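Local coordinates for chorismate mutase and shikimate 5-dehydrogenase fusion protein (Clostridium acetobutylicum, PDB 3FBT) that probably catalyses the reversible NADPH-linked reduction of 3-dehydroshikimate to shikimate on the route to chorismate, this chain being the shikimate dehydrogenase part of a chorismate mutase fusion, at residues L62-P67 with N90-S95; I182-P187 with D212-P217; S197-E202 with T220-Y225; G236-V241 with I259-I264. All coordinates share one frame; numbering follows the deposited sequence.

Contact 1: residues L62-P67 with N90-S95; sequences LNVTIP and NTLKFS
Leu62 and Leu92 form an antiparallel hydrogen-bonded pair, with Asn63 and Thr91 as the non-hydrogen-bonded pair next to it, and the strands 62-64 and 91-94 approach to 4.8 Å with 150° between their directions. The ladder is uneven: Leu92 N reaches Leu62 O at 2.8 Å, whereas the return bond from Leu62 N to Leu92 O is weak. Asn90 O takes Val64 N at 2.9 Å and a weaker bond from Asn63 ND2. The Asn63 amide has stronger partners, Tyr37 at OD1 and Ser247 at ND2. Among the apolar side chains, Val64 is turned (chi1 -178°) to bring CG2 onto Leu92 CG at 3.4 Å, tighter than a usual carbon contact. Leu62 CG comes to the edge of the Phe94 ring, 4.0 Å from CE2, and helix 47-56 lies against both residues through Phe54. Thr91 OG1 donates to Asn90 OD1 over 3.0 Å, and Asn90 OD1 also accepts from Thr104 N. Asn90 and Thr91 together face Phe102 as a classic beta bulge in the mixed sheet of the substrate-binding domain, where Thr65 and Asn90 are predicted shikimate-binding residues.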
loop_
_atom_site.group_PDB
_atom_site.type_symbol
_atom_site.label_atom_id
_atom_site.label_comp_id
_atom_site.label_asym_id
_atom_site.label_seq_id
_atom_site.Cartn_x
_atom_site.Cartn_y
_atom_site.Cartn_z
ATOM N N LEU A 62 2.133 -5.042 9.480
ATOM C CA LEU A 62 1.087 -6.036 9.060
ATOM C C LEU A 62 0.524 -6.839 10.223
ATOM O O LEU A 62 1.263 -7.289 11.088
ATOM C CB LEU A 62 1.647 -7.107 8.077
ATOM C CG LEU A 62 2.024 -6.713 6.644
ATOM C CD1 LEU A 62 2.508 -7.899 5.717
ATOM C CD2 LEU A 62 0.836 -6.056 6.035
ATOM N N ASN A 63 -0.776 -7.012 10.269
ATOM C CA ASN A 63 -1.341 -8.090 11.052
ATOM C C ASN A 63 -1.351 -9.390 10.203
ATOM O O ASN A 63 -1.381 -9.363 8.969
ATOM C CB ASN A 63 -2.751 -7.734 11.505
ATOM C CG ASN A 63 -2.772 -6.662 12.601
ATOM O OD1 ASN A 63 -3.478 -5.697 12.503
ATOM N ND2 ASN A 63 -2.028 -6.867 13.627
ATOM N N VAL A 64 -1.278 -10.527 10.871
ATOM C CA VAL A 64 -1.269 -11.816 10.183
ATOM C C VAL A 64 -2.436 -12.612 10.742
ATOM O O VAL A 64 -2.612 -12.658 11.928
ATOM C CB VAL A 64 -0.061 -12.595 10.528
ATOM C CG1 VAL A 64 -0.069 -13.914 9.752
ATOM C CG2 VAL A 64 1.291 -11.746 10.208
ATOM N N THR A 65 -3.226 -13.247 9.900
ATOM C CA THR A 65 -4.272 -14.183 10.390
ATOM C C THR A 65 -4.081 -15.572 9.753
ATOM O O THR A 65 -2.974 -15.924 9.318
ATOM C CB THR A 65 -5.686 -13.626 10.107
ATOM O OG1 THR A 65 -6.707 -14.353 10.834
ATOM C CG2 THR A 65 -5.981 -13.647 8.600
ATOM N N ILE A 66 -5.179 -16.349 9.667
ATOM C CA ILE A 66 -5.129 -17.721 9.188
ATOM C C ILE A 66 -4.919 -17.757 7.704
ATOM O O ILE A 66 -5.482 -16.971 6.995
ATOM C CB ILE A 66 -6.538 -18.374 9.339
ATOM C CG1 ILE A 66 -6.814 -18.742 10.796
ATOM C CG2 ILE A 66 -6.710 -19.587 8.297
ATOM C CD1 ILE A 66 -5.880 -19.815 11.350
ATOM N N PRO A 67 -4.141 -18.720 7.204
ATOM C CA PRO A 67 -3.392 -19.744 7.949
ATOM C C PRO A 67 -1.942 -19.452 8.168
ATOM O O PRO A 67 -1.162 -20.370 8.030
ATOM C CB PRO A 67 -3.410 -20.966 7.013
ATOM C CG PRO A 67 -3.542 -20.356 5.607
ATOM C CD PRO A 67 -4.250 -19.013 5.769
ATOM N N ASN A 90 0.753 -12.711 15.450
ATOM C CA ASN A 90 -0.268 -12.047 14.603
ATOM C C ASN A 90 0.122 -10.635 14.203
ATOM O O ASN A 90 -0.692 -9.956 13.608
ATOM C CB ASN A 90 -1.639 -11.963 15.298
ATOM C CG ASN A 90 -1.629 -10.925 16.369
ATOM O OD1 ASN A 90 -0.570 -10.625 16.882
ATOM N ND2 ASN A 90 -2.785 -10.335 16.702
ATOM N N THR A 91 1.343 -10.176 14.530
ATOM C CA THR A 91 1.730 -8.771 14.268
ATOM C C THR A 91 3.213 -8.728 13.792
ATOM O O THR A 91 4.072 -9.361 14.419
ATOM C CB THR A 91 1.648 -7.901 15.555
ATOM O OG1 THR A 91 0.318 -7.895 16.084
ATOM C CG2 THR A 91 2.153 -6.457 15.327
ATOM N N LEU A 92 3.496 -8.019 12.692
ATOM C CA LEU A 92 4.835 -7.969 12.125
ATOM C C LEU A 92 5.318 -6.523 12.109
ATOM O O LEU A 92 4.597 -5.666 11.699
ATOM C CB LEU A 92 4.889 -8.548 10.724
ATOM C CG LEU A 92 4.168 -9.891 10.515
ATOM C CD1 LEU A 92 4.370 -10.276 9.068
ATOM C CD2 LEU A 92 4.801 -10.965 11.380
ATOM N N LYS A 93 6.496 -6.293 12.653
ATOM C CA LYS A 93 7.144 -4.985 12.664
ATOM C C LYS A 93 8.308 -5.023 11.666
ATOM O O LYS A 93 9.131 -5.942 11.685
ATOM C CB LYS A 93 7.728 -4.709 14.036
ATOM C CG LYS A 93 8.285 -3.239 14.246
ATOM C CD LYS A 93 8.999 -3.160 15.658
ATOM C CE LYS A 93 9.626 -1.764 15.970
ATOM N NZ LYS A 93 8.625 -0.713 15.539
ATOM N N PHE A 94 8.325 -4.067 10.759
ATOM C CA PHE A 94 9.372 -4.013 9.749
ATOM C C PHE A 94 10.431 -3.077 10.251
ATOM O O PHE A 94 10.127 -1.992 10.744
ATOM C CB PHE A 94 8.784 -3.488 8.436
ATOM C CG PHE A 94 7.865 -4.482 7.787
ATOM C CD1 PHE A 94 8.353 -5.381 6.849
ATOM C CD2 PHE A 94 6.547 -4.584 8.190
ATOM C CE1 PHE A 94 7.556 -6.326 6.251
ATOM C CE2 PHE A 94 5.701 -5.553 7.612
ATOM C CZ PHE A 94 6.176 -6.441 6.659
ATOM N N SER A 95 11.690 -3.457 10.179
ATOM C CA SER A 95 12.710 -2.417 10.408
ATOM C C SER A 95 13.921 -2.684 9.533
ATOM O O SER A 95 13.875 -3.546 8.699
ATOM C CB SER A 95 13.062 -2.326 11.896
ATOM O OG SER A 95 13.912 -3.404 12.207
#

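Contact 2: residues I182-P187 with D212-P217; sequences IINCTP and DLIYNP
Asn184 and Asp212 pair in parallel at the ends of their strands, CA atoms 4.8 Å apart, and their side chains run side by side from the same face of the sheet. The asparagine repays following outward. Its CB already lies 3.4 Å from Asp212 OD1, and CG stands anti to the backbone N (chi1 179°), which carries the amide along the carboxylate. At the tip the two branches divide the work. OD1 turns back to its own chain, accepting from Thr186 N at 3.2 Å in an Asx turn and from Thr186 OG1 at 2.9 Å, the hydroxyl lying in the carbonyl plane on a lone pair. ND2 crosses to Asp212 OD1 at 2.7 Å, a short and nearly straight bond lying in the amide plane although the amide and carboxylate planes stand 81° apart. ND2 also has Ile214 CD1 against it at 3.3 Å. Asp212 OD1 likewise takes two donors: besides ND2 it accepts Ile214 N at 3.0 Å, in a second Asx turn, from the opposite face of the carboxylate. One buried oxygen thus ties the end of strand 181-184 to the turn that follows the neighbouring strand 209-212. Away from this polar pair, Leu213, itself a predicted NADP-binding residue, sets CD1 on Ile183 CG2 and CD2 on Cys185 SG. The pair lies in the parallel sheet of the Rossmann-type domain, with strand 124-128 beside strand 181-184, Phe222 of helix 221-228 against both polar side chains, and Met239 of helix 237-252 on Leu213.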
loop_
_atom_site.group_PDB
_atom_site.type_symbol
_atom_site.label_atom_id
_atom_site.label_comp_id
_atom_site.label_asym_id
_atom_site.label_seq_id
_atom_site.Cartn_x
_atom_site.Cartn_y
_atom_site.Cartn_z
ATOM N N ILE A 182 -15.762 -18.655 32.307
ATOM C CA ILE A 182 -15.893 -19.504 31.138
ATOM C C ILE A 182 -15.810 -18.629 29.871
ATOM O O ILE A 182 -16.486 -17.597 29.754
ATOM C CB ILE A 182 -17.241 -20.345 31.143
ATOM C CG1 ILE A 182 -17.424 -21.148 29.867
ATOM C CG2 ILE A 182 -18.462 -19.466 31.350
ATOM C CD1 ILE A 182 -18.827 -21.909 29.783
ATOM N N ILE A 183 -14.963 -19.068 28.941
ATOM C CA ILE A 183 -14.531 -18.249 27.795
ATOM C C ILE A 183 -14.772 -18.999 26.484
ATOM O O ILE A 183 -14.241 -20.093 26.293
ATOM C CB ILE A 183 -13.029 -17.943 27.923
ATOM C CG1 ILE A 183 -12.743 -17.264 29.268
ATOM C CG2 ILE A 183 -12.526 -17.073 26.713
ATOM C CD1 ILE A 183 -11.370 -17.541 29.773
ATOM N N ASN A 184 -15.531 -18.413 25.586
ATOM C CA ASN A 184 -15.782 -19.002 24.298
ATOM C C ASN A 184 -14.702 -18.614 23.311
ATOM O O ASN A 184 -14.538 -17.446 22.995
ATOM C CB ASN A 184 -17.072 -18.470 23.732
ATOM C CG ASN A 184 -17.344 -19.045 22.400
ATOM O OD1 ASN A 184 -17.180 -20.255 22.226
ATOM N ND2 ASN A 184 -17.719 -18.196 21.410
ATOM N N CYS A 185 -13.958 -19.590 22.829
ATOM C CA CYS A 185 -12.982 -19.358 21.783
ATOM C C CYS A 185 -13.391 -20.040 20.467
ATOM O O CYS A 185 -12.608 -20.072 19.522
ATOM C CB CYS A 185 -11.634 -19.908 22.265
ATOM S SG CYS A 185 -10.841 -18.783 23.400
ATOM N N THR A 186 -14.617 -20.561 20.409
ATOM C CA THR A 186 -15.130 -21.318 19.255
ATOM C C THR A 186 -15.833 -20.401 18.292
ATOM O O THR A 186 -16.154 -19.305 18.651
ATOM C CB THR A 186 -16.297 -22.389 19.631
ATOM O OG1 THR A 186 -17.546 -21.708 19.799
ATOM C CG2 THR A 186 -15.995 -23.151 20.860
ATOM N N PRO A 187 -16.148 -20.903 17.077
ATOM C CA PRO A 187 -16.940 -20.013 16.169
ATOM C C PRO A 187 -18.448 -20.055 16.311
ATOM O O PRO A 187 -19.117 -19.312 15.595
ATOM C CB PRO A 187 -16.556 -20.471 14.736
ATOM C CG PRO A 187 -16.017 -21.863 14.921
ATOM C CD PRO A 187 -15.307 -21.845 16.316
ATOM N N ASP A 212 -17.152 -13.944 25.827
ATOM C CA ASP A 212 -17.123 -14.399 24.436
ATOM C C ASP A 212 -16.141 -13.548 23.613
ATOM O O ASP A 212 -16.185 -12.336 23.654
ATOM C CB ASP A 212 -18.489 -14.270 23.797
ATOM C CG ASP A 212 -18.662 -15.229 22.618
ATOM O OD1 ASP A 212 -17.633 -15.584 22.010
ATOM O OD2 ASP A 212 -19.822 -15.683 22.336
ATOM N N LEU A 213 -15.255 -14.166 22.854
ATOM C CA LEU A 213 -14.333 -13.374 22.013
ATOM C C LEU A 213 -15.011 -12.886 20.735
ATOM O O LEU A 213 -14.462 -12.059 20.019
ATOM C CB LEU A 213 -13.070 -14.146 21.637
ATOM C CG LEU A 213 -11.829 -14.145 22.484
ATOM C CD1 LEU A 213 -12.164 -14.602 23.908
ATOM C CD2 LEU A 213 -10.971 -15.117 21.779
ATOM N N ILE A 214 -16.190 -13.410 20.443
ATOM C CA ILE A 214 -17.073 -12.841 19.449
ATOM C C ILE A 214 -17.627 -11.467 19.855
ATOM O O ILE A 214 -18.048 -11.272 21.024
ATOM C CB ILE A 214 -18.243 -13.775 19.280
ATOM C CG1 ILE A 214 -17.698 -15.153 18.819
ATOM C CG2 ILE A 214 -19.341 -13.114 18.333
ATOM C CD1 ILE A 214 -18.728 -16.304 18.936
ATOM N N TYR A 215 -17.650 -10.522 18.895
ATOM C CA TYR A 215 -18.112 -9.118 19.135
ATOM C C TYR A 215 -19.224 -8.760 18.157
ATOM O O TYR A 215 -19.829 -7.687 18.227
ATOM C CB TYR A 215 -16.962 -8.077 18.931
ATOM C CG TYR A 215 -16.236 -8.229 17.603
ATOM C CD1 TYR A 215 -16.759 -7.696 16.408
ATOM C CD2 TYR A 215 -15.074 -8.955 17.537
ATOM C CE1 TYR A 215 -16.086 -7.893 15.167
ATOM C CE2 TYR A 215 -14.420 -9.153 16.356
ATOM C CZ TYR A 215 -14.914 -8.620 15.190
ATOM O OH TYR A 215 -14.195 -8.892 14.072
ATOM N N ASN A 216 -19.454 -9.607 17.172
ATOM C CA ASN A 216 -20.607 -9.394 16.331
ATOM C C ASN A 216 -21.183 -10.748 16.106
ATOM O O ASN A 216 -20.518 -11.573 15.471
ATOM C CB ASN A 216 -20.178 -8.832 14.985
ATOM C CG ASN A 216 -21.354 -8.561 14.082
ATOM O OD1 ASN A 216 -22.509 -8.555 14.530
ATOM N ND2 ASN A 216 -21.080 -8.338 12.797
ATOM N N PRO A 217 -22.399 -11.002 16.632
ATOM C CA PRO A 217 -23.291 -10.032 17.308
ATOM C C PRO A 217 -22.815 -9.588 18.673
ATOM O O PRO A 217 -21.951 -10.270 19.285
ATOM C CB PRO A 217 -24.644 -10.780 17.407
ATOM C CG PRO A 217 -24.305 -12.236 17.194
ATOM C CD PRO A 217 -23.056 -12.295 16.376
#

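Contact 3: residues S197-E202 with T220-Y225; sequences SPVDKE and TLFLKY
Ser197, Val199 and Lys201 meet Phe222 and Tyr225 on the flank of the Rossmann-type domain: segment 197-202 belongs to the beta-alpha-beta crossover between the parallel strands 181-184 and 209-212, and helix 221-228 follows the second of them. Apolar packing comes first. Val199 CG2 reaches the edge of the Phe222 ring, 4.1 Å from CE1, and Pro198 CD sits as far from Phe222 CB. The Phe222 side chain also rests on Ile182 of the sheet. Leu221 CD2 closes on Ser197 CB at 4.0 Å. No hydrogen bond joins the segments; the polar bonds are local to each. Ser197 OG, anti to its backbone N (chi1 -176°), donates to a lone pair of Val199 O at 3.0 Å and so ties that turn together while lying against Phe222 CB. In the other segment, Thr220 OG1 caps helix 221-228 by accepting Leu223 N at 3.0 Å, and also bonds to Asp212 OD2. Tyr225 makes a CH-pi contact. Lys201 CB stands 3.9 Å from the centroid of the Tyr225 ring, 17° off its normal, the opposite face carries Leu221 O towards its rim, and Val199 O lies in the ring plane, 3.5 Å from CE2.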
loop_
_atom_site.group_PDB
_atom_site.type_symbol
_atom_site.label_atom_id
_atom_site.label_comp_id
_atom_site.label_asym_id
_atom_site.label_seq_id
_atom_site.Cartn_x
_atom_site.Cartn_y
_atom_site.Cartn_z
ATOM N N SER A 197 -24.950 -21.881 20.362
ATOM C CA SER A 197 -24.104 -21.617 21.457
ATOM C C SER A 197 -23.152 -22.793 21.549
ATOM O O SER A 197 -23.539 -23.908 21.231
ATOM C CB SER A 197 -24.960 -21.511 22.665
ATOM O OG SER A 197 -24.196 -21.176 23.754
ATOM N N PRO A 198 -21.899 -22.570 21.992
ATOM C CA PRO A 198 -21.137 -23.781 22.275
ATOM C C PRO A 198 -21.660 -24.606 23.489
ATOM O O PRO A 198 -21.397 -25.790 23.531
ATOM C CB PRO A 198 -19.715 -23.251 22.576
ATOM C CG PRO A 198 -19.969 -21.866 23.121
ATOM C CD PRO A 198 -21.140 -21.352 22.309
ATOM N N VAL A 199 -22.304 -23.995 24.491
ATOM C CA VAL A 199 -22.794 -24.765 25.664
ATOM C C VAL A 199 -24.248 -24.437 26.049
ATOM O O VAL A 199 -24.826 -23.438 25.575
ATOM C CB VAL A 199 -21.859 -24.602 26.910
ATOM C CG1 VAL A 199 -20.433 -25.075 26.618
ATOM C CG2 VAL A 199 -21.787 -23.212 27.321
ATOM N N ASP A 200 -24.874 -25.275 26.890
ATOM C CA ASP A 200 -26.252 -24.968 27.315
ATOM C C ASP A 200 -26.229 -23.909 28.408
ATOM O O ASP A 200 -25.209 -23.728 29.084
ATOM C CB ASP A 200 -26.990 -26.200 27.859
ATOM C CG ASP A 200 -27.143 -27.314 26.832
ATOM O OD1 ASP A 200 -27.748 -27.055 25.764
ATOM O OD2 ASP A 200 -26.662 -28.465 27.102
ATOM N N LYS A 201 -27.357 -23.227 28.589
ATOM C CA LYS A 201 -27.483 -22.157 29.619
ATOM C C LYS A 201 -27.268 -22.650 31.024
ATOM O O LYS A 201 -26.741 -21.959 31.913
ATOM C CB LYS A 201 -28.872 -21.544 29.582
ATOM C CG LYS A 201 -29.066 -20.574 30.728
ATOM C CD LYS A 201 -30.327 -19.777 30.573
ATOM C CE LYS A 201 -30.618 -19.037 31.876
ATOM N NZ LYS A 201 -31.236 -19.923 32.945
ATOM N N GLU A 202 -27.698 -23.878 31.240
ATOM C CA GLU A 202 -27.414 -24.575 32.502
ATOM C C GLU A 202 -25.929 -24.687 32.731
ATOM O O GLU A 202 -25.452 -24.814 33.882
ATOM C CB GLU A 202 -28.024 -25.973 32.384
ATOM C CG GLU A 202 -28.150 -26.315 30.915
ATOM C CD GLU A 202 -28.582 -27.700 30.686
ATOM O OE1 GLU A 202 -29.310 -28.218 31.565
ATOM O OE2 GLU A 202 -28.195 -28.276 29.633
ATOM N N THR A 220 -24.140 -12.725 21.741
ATOM C CA THR A 220 -24.358 -14.072 21.295
ATOM C C THR A 220 -25.433 -14.813 22.174
ATOM O O THR A 220 -25.645 -14.478 23.339
ATOM C CB THR A 220 -23.042 -14.856 21.359
ATOM O OG1 THR A 220 -22.506 -14.789 22.682
ATOM C CG2 THR A 220 -21.968 -14.290 20.375
ATOM N N LEU A 221 -26.076 -15.834 21.624
ATOM C CA LEU A 221 -26.855 -16.769 22.443
ATOM C C LEU A 221 -26.070 -17.085 23.710
ATOM O O LEU A 221 -26.571 -16.968 24.838
ATOM C CB LEU A 221 -27.161 -18.051 21.652
ATOM C CG LEU A 221 -28.221 -19.016 22.223
ATOM C CD1 LEU A 221 -29.556 -18.272 22.523
ATOM C CD2 LEU A 221 -28.461 -20.186 21.278
ATOM N N PHE A 222 -24.809 -17.461 23.535
ATOM C CA PHE A 222 -23.969 -17.735 24.673
ATOM C C PHE A 222 -24.006 -16.634 25.726
ATOM O O PHE A 222 -24.051 -16.957 26.926
ATOM C CB PHE A 222 -22.536 -17.994 24.226
ATOM C CG PHE A 222 -21.521 -18.085 25.344
ATOM C CD1 PHE A 222 -21.443 -19.218 26.113
ATOM C CD2 PHE A 222 -20.590 -17.066 25.563
ATOM C CE1 PHE A 222 -20.502 -19.329 27.069
ATOM C CE2 PHE A 222 -19.605 -17.175 26.501
ATOM C CZ PHE A 222 -19.564 -18.318 27.273
ATOM N N LEU A 223 -23.918 -15.359 25.314
ATOM C CA LEU A 223 -23.964 -14.264 26.253
ATOM C C LEU A 223 -25.377 -13.873 26.812
ATOM O O LEU A 223 -25.489 -13.418 27.957
ATOM C CB LEU A 223 -23.266 -13.041 25.671
ATOM C CG LEU A 223 -21.748 -13.151 25.452
ATOM C CD1 LEU A 223 -21.305 -11.853 24.826
ATOM C CD2 LEU A 223 -20.987 -13.403 26.785
ATOM N N LYS A 224 -26.418 -14.013 26.000
ATOM C CA LYS A 224 -27.790 -13.865 26.487
ATOM C C LYS A 224 -27.977 -14.803 27.690
ATOM O O LYS A 224 -28.220 -14.359 28.856
ATOM C CB LYS A 224 -28.782 -14.240 25.379
ATOM C CG LYS A 224 -30.233 -14.120 25.832
ATOM C CD LYS A 224 -31.156 -14.953 25.008
ATOM C CE LYS A 224 -31.024 -14.634 23.501
ATOM N NZ LYS A 224 -32.328 -14.905 22.773
ATOM N N TYR A 225 -27.777 -16.093 27.408
ATOM C CA TYR A 225 -27.738 -17.134 28.427
ATOM C C TYR A 225 -27.128 -16.651 29.707
ATOM O O TYR A 225 -27.652 -16.925 30.785
ATOM C CB TYR A 225 -26.888 -18.311 27.969
ATOM C CG TYR A 225 -27.545 -19.178 26.969
ATOM C CD1 TYR A 225 -28.841 -18.936 26.553
ATOM C CD2 TYR A 225 -26.866 -20.285 26.452
ATOM C CE1 TYR A 225 -29.455 -19.776 25.613
ATOM C CE2 TYR A 225 -27.428 -21.093 25.527
ATOM C CZ TYR A 225 -28.725 -20.866 25.122
ATOM O OH TYR A 225 -29.258 -21.735 24.192
#

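Contact 4: residues G236-V241 with I259-I264; sequences GLYMLV and IIVDEI
A buried helix-helix contact joins Val241 and Tyr238 of helix 237-252 to Val261, Asp262 and Ile264 of helix 258-273, the last two helices of the chain. Their axes approach to 9.7 Å here, with 126° between their directions. The apolar part centres on two valines: Val241 CG1 and Val261 CG1 stand 3.3 Å apart, tighter than ordinary van der Waals contact, as the two side chains slide past each other in opposite directions. Val241 CG1 is anti to its backbone N (chi1 170°), a setting that carries this methyl to Val261 and also within 4.1 Å of Ile264 CB. Ile264 in turn touches Ile27 of helix 19-31, so that a third helix joins the packing. In shikimate dehydrogenases the chain returns from the nucleotide-binding domain to the substrate-binding domain through C-terminal helices, and segment 236-241 fits that role: Gly236, a predicted NADP-binding residue, sits at the N-cap of a helix that further on carries Gln243, a predicted shikimate-binding residue. At Tyr238 the chemistry turns polar. The Tyr238 side chain crosses that of Val261 at about a right angle, with CZ 3.7 Å from Val261 CG1, and the phenol of Tyr238 reaches on to Asp262. Tyr238 OH gives Asp262 OD1 a weak hydrogen bond of 3.3 Å, with the carboxylate close to the plane of the ring, 24° from coplanar. The stronger partner of OD1 is Lys115 NZ, a salt bridge to the end of helix 105-115, whose Lys111 and Lys115 also touch the Tyr238 side chain.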
loop_
_atom_site.group_PDB
_atom_site.type_symbol
_atom_site.label_atom_id
_atom_site.label_comp_id
_atom_site.label_asym_id
_atom_site.label_seq_id
_atom_site.Cartn_x
_atom_site.Cartn_y
_atom_site.Cartn_z
ATOM N N GLY A 236 -16.379 -9.522 22.695
ATOM C CA GLY A 236 -14.954 -9.323 22.467
ATOM C C GLY A 236 -14.566 -8.004 21.846
ATOM O O GLY A 236 -13.475 -7.903 21.314
ATOM N N LEU A 237 -15.452 -7.015 21.874
ATOM C CA LEU A 237 -15.176 -5.727 21.227
ATOM C C LEU A 237 -13.971 -4.981 21.794
ATOM O O LEU A 237 -13.099 -4.510 21.041
ATOM C CB LEU A 237 -16.410 -4.852 21.199
ATOM C CG LEU A 237 -16.365 -3.579 20.379
ATOM C CD1 LEU A 237 -15.770 -3.834 18.945
ATOM C CD2 LEU A 237 -17.821 -3.096 20.311
ATOM N N TYR A 238 -13.848 -4.952 23.116
ATOM C CA TYR A 238 -12.740 -4.273 23.694
ATOM C C TYR A 238 -11.415 -4.946 23.313
ATOM O O TYR A 238 -10.384 -4.298 23.187
ATOM C CB TYR A 238 -12.895 -4.174 25.211
ATOM C CG TYR A 238 -12.088 -3.036 25.747
ATOM C CD1 TYR A 238 -12.532 -1.722 25.610
ATOM C CD2 TYR A 238 -10.867 -3.267 26.336
ATOM C CE1 TYR A 238 -11.745 -0.662 26.043
ATOM C CE2 TYR A 238 -10.073 -2.212 26.809
ATOM C CZ TYR A 238 -10.525 -0.922 26.651
ATOM O OH TYR A 238 -9.724 0.121 27.135
ATOM N N MET A 239 -11.421 -6.267 23.165
ATOM C CA MET A 239 -10.243 -6.966 22.771
ATOM C C MET A 239 -9.865 -6.556 21.327
ATOM O O MET A 239 -8.740 -6.260 21.075
ATOM C CB MET A 239 -10.479 -8.500 22.858
ATOM C CG MET A 239 -9.249 -9.360 22.398
ATOM S SD MET A 239 -9.578 -11.171 22.677
ATOM C CE MET A 239 -8.138 -11.949 21.971
ATOM N N LEU A 240 -10.808 -6.592 20.395
ATOM C CA LEU A 240 -10.550 -6.191 19.037
ATOM C C LEU A 240 -9.947 -4.787 18.984
ATOM O O LEU A 240 -8.962 -4.566 18.291
ATOM C CB LEU A 240 -11.841 -6.214 18.246
ATOM C CG LEU A 240 -11.695 -5.915 16.742
ATOM C CD1 LEU A 240 -10.947 -7.068 16.008
ATOM C CD2 LEU A 240 -13.142 -5.756 16.202
ATOM N N VAL A 241 -10.532 -3.836 19.721
ATOM C CA VAL A 241 -10.068 -2.467 19.685
ATOM C C VAL A 241 -8.758 -2.357 20.311
ATOM O O VAL A 241 -7.873 -1.690 19.768
ATOM C CB VAL A 241 -11.095 -1.472 20.292
ATOM C CG1 VAL A 241 -10.471 -0.095 20.456
ATOM C CG2 VAL A 241 -12.281 -1.422 19.363
ATOM N N ILE A 259 -7.970 6.422 26.503
ATOM C CA ILE A 259 -9.051 7.348 26.122
ATOM C C ILE A 259 -9.436 7.227 24.655
ATOM O O ILE A 259 -10.592 7.229 24.291
ATOM C CB ILE A 259 -8.517 8.808 26.267
ATOM C CG1 ILE A 259 -8.096 9.102 27.710
ATOM C CG2 ILE A 259 -9.442 9.802 25.595
ATOM C CD1 ILE A 259 -9.124 8.732 28.781
ATOM N N ILE A 260 -8.428 7.144 23.805
ATOM C CA ILE A 260 -8.618 6.778 22.380
ATOM C C ILE A 260 -9.254 5.403 22.217
ATOM O O ILE A 260 -10.190 5.234 21.409
ATOM C CB ILE A 260 -7.285 6.878 21.604
ATOM C CG1 ILE A 260 -6.866 8.353 21.572
ATOM C CG2 ILE A 260 -7.474 6.376 20.175
ATOM C CD1 ILE A 260 -5.369 8.588 21.369
ATOM N N VAL A 261 -8.819 4.429 23.026
ATOM C CA VAL A 261 -9.457 3.089 22.955
ATOM C C VAL A 261 -10.994 3.047 23.262
ATOM O O VAL A 261 -11.758 2.533 22.458
ATOM C CB VAL A 261 -8.679 2.029 23.702
ATOM C CG1 VAL A 261 -9.310 0.643 23.475
ATOM C CG2 VAL A 261 -7.296 2.010 23.177
ATOM N N ASP A 262 -11.437 3.595 24.398
ATOM C CA ASP A 262 -12.890 3.601 24.720
ATOM C C ASP A 262 -13.689 4.332 23.681
ATOM O O ASP A 262 -14.745 3.907 23.297
ATOM C CB ASP A 262 -13.156 4.266 26.075
ATOM C CG ASP A 262 -12.224 3.797 27.108
ATOM O OD1 ASP A 262 -11.936 2.595 27.158
ATOM O OD2 ASP A 262 -11.737 4.638 27.866
ATOM N N GLU A 263 -13.142 5.433 23.197
ATOM C CA GLU A 263 -13.783 6.220 22.145
ATOM C C GLU A 263 -13.979 5.420 20.845
ATOM O O GLU A 263 -15.112 5.326 20.260
ATOM C CB GLU A 263 -12.942 7.483 21.935
ATOM C CG GLU A 263 -13.493 8.439 20.924
ATOM C CD GLU A 263 -12.601 9.673 20.765
ATOM O OE1 GLU A 263 -13.021 10.614 20.051
ATOM O OE2 GLU A 263 -11.474 9.709 21.340
ATOM N N ILE A 264 -12.903 4.789 20.383
ATOM C CA ILE A 264 -13.103 3.875 19.272
ATOM C C ILE A 264 -14.083 2.735 19.624
ATOM O O ILE A 264 -14.906 2.331 18.811
ATOM C CB ILE A 264 -11.763 3.376 18.692
ATOM C CG1 ILE A 264 -10.883 4.622 18.393
ATOM C CG2 ILE A 264 -12.038 2.526 17.498
ATOM C CD1 ILE A 264 -9.626 4.370 17.583
#

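In the fold
Contacts 1, 2 and 4 are buried, while contact 3 is only partly so and lies farthest from the centre of the chain. Contact 1 belongs to the mixed sheet and relies on backbone pairing; contact 2, in the parallel sheet about 22 Å away between centres, puts more weight on a side-chain amide and carboxylate. Contacts 2 and 3 share one neighbourhood: Ile214 packs on Thr220, and Pro198 on Asn184, so the polar strand ends lie next to the aromatic packing of contact 3. Contact 4, helix against helix and mostly apolar, meets contact 2 where Ile214 O accepts Gly236 N and Tyr215 touches Leu237 and Leu240.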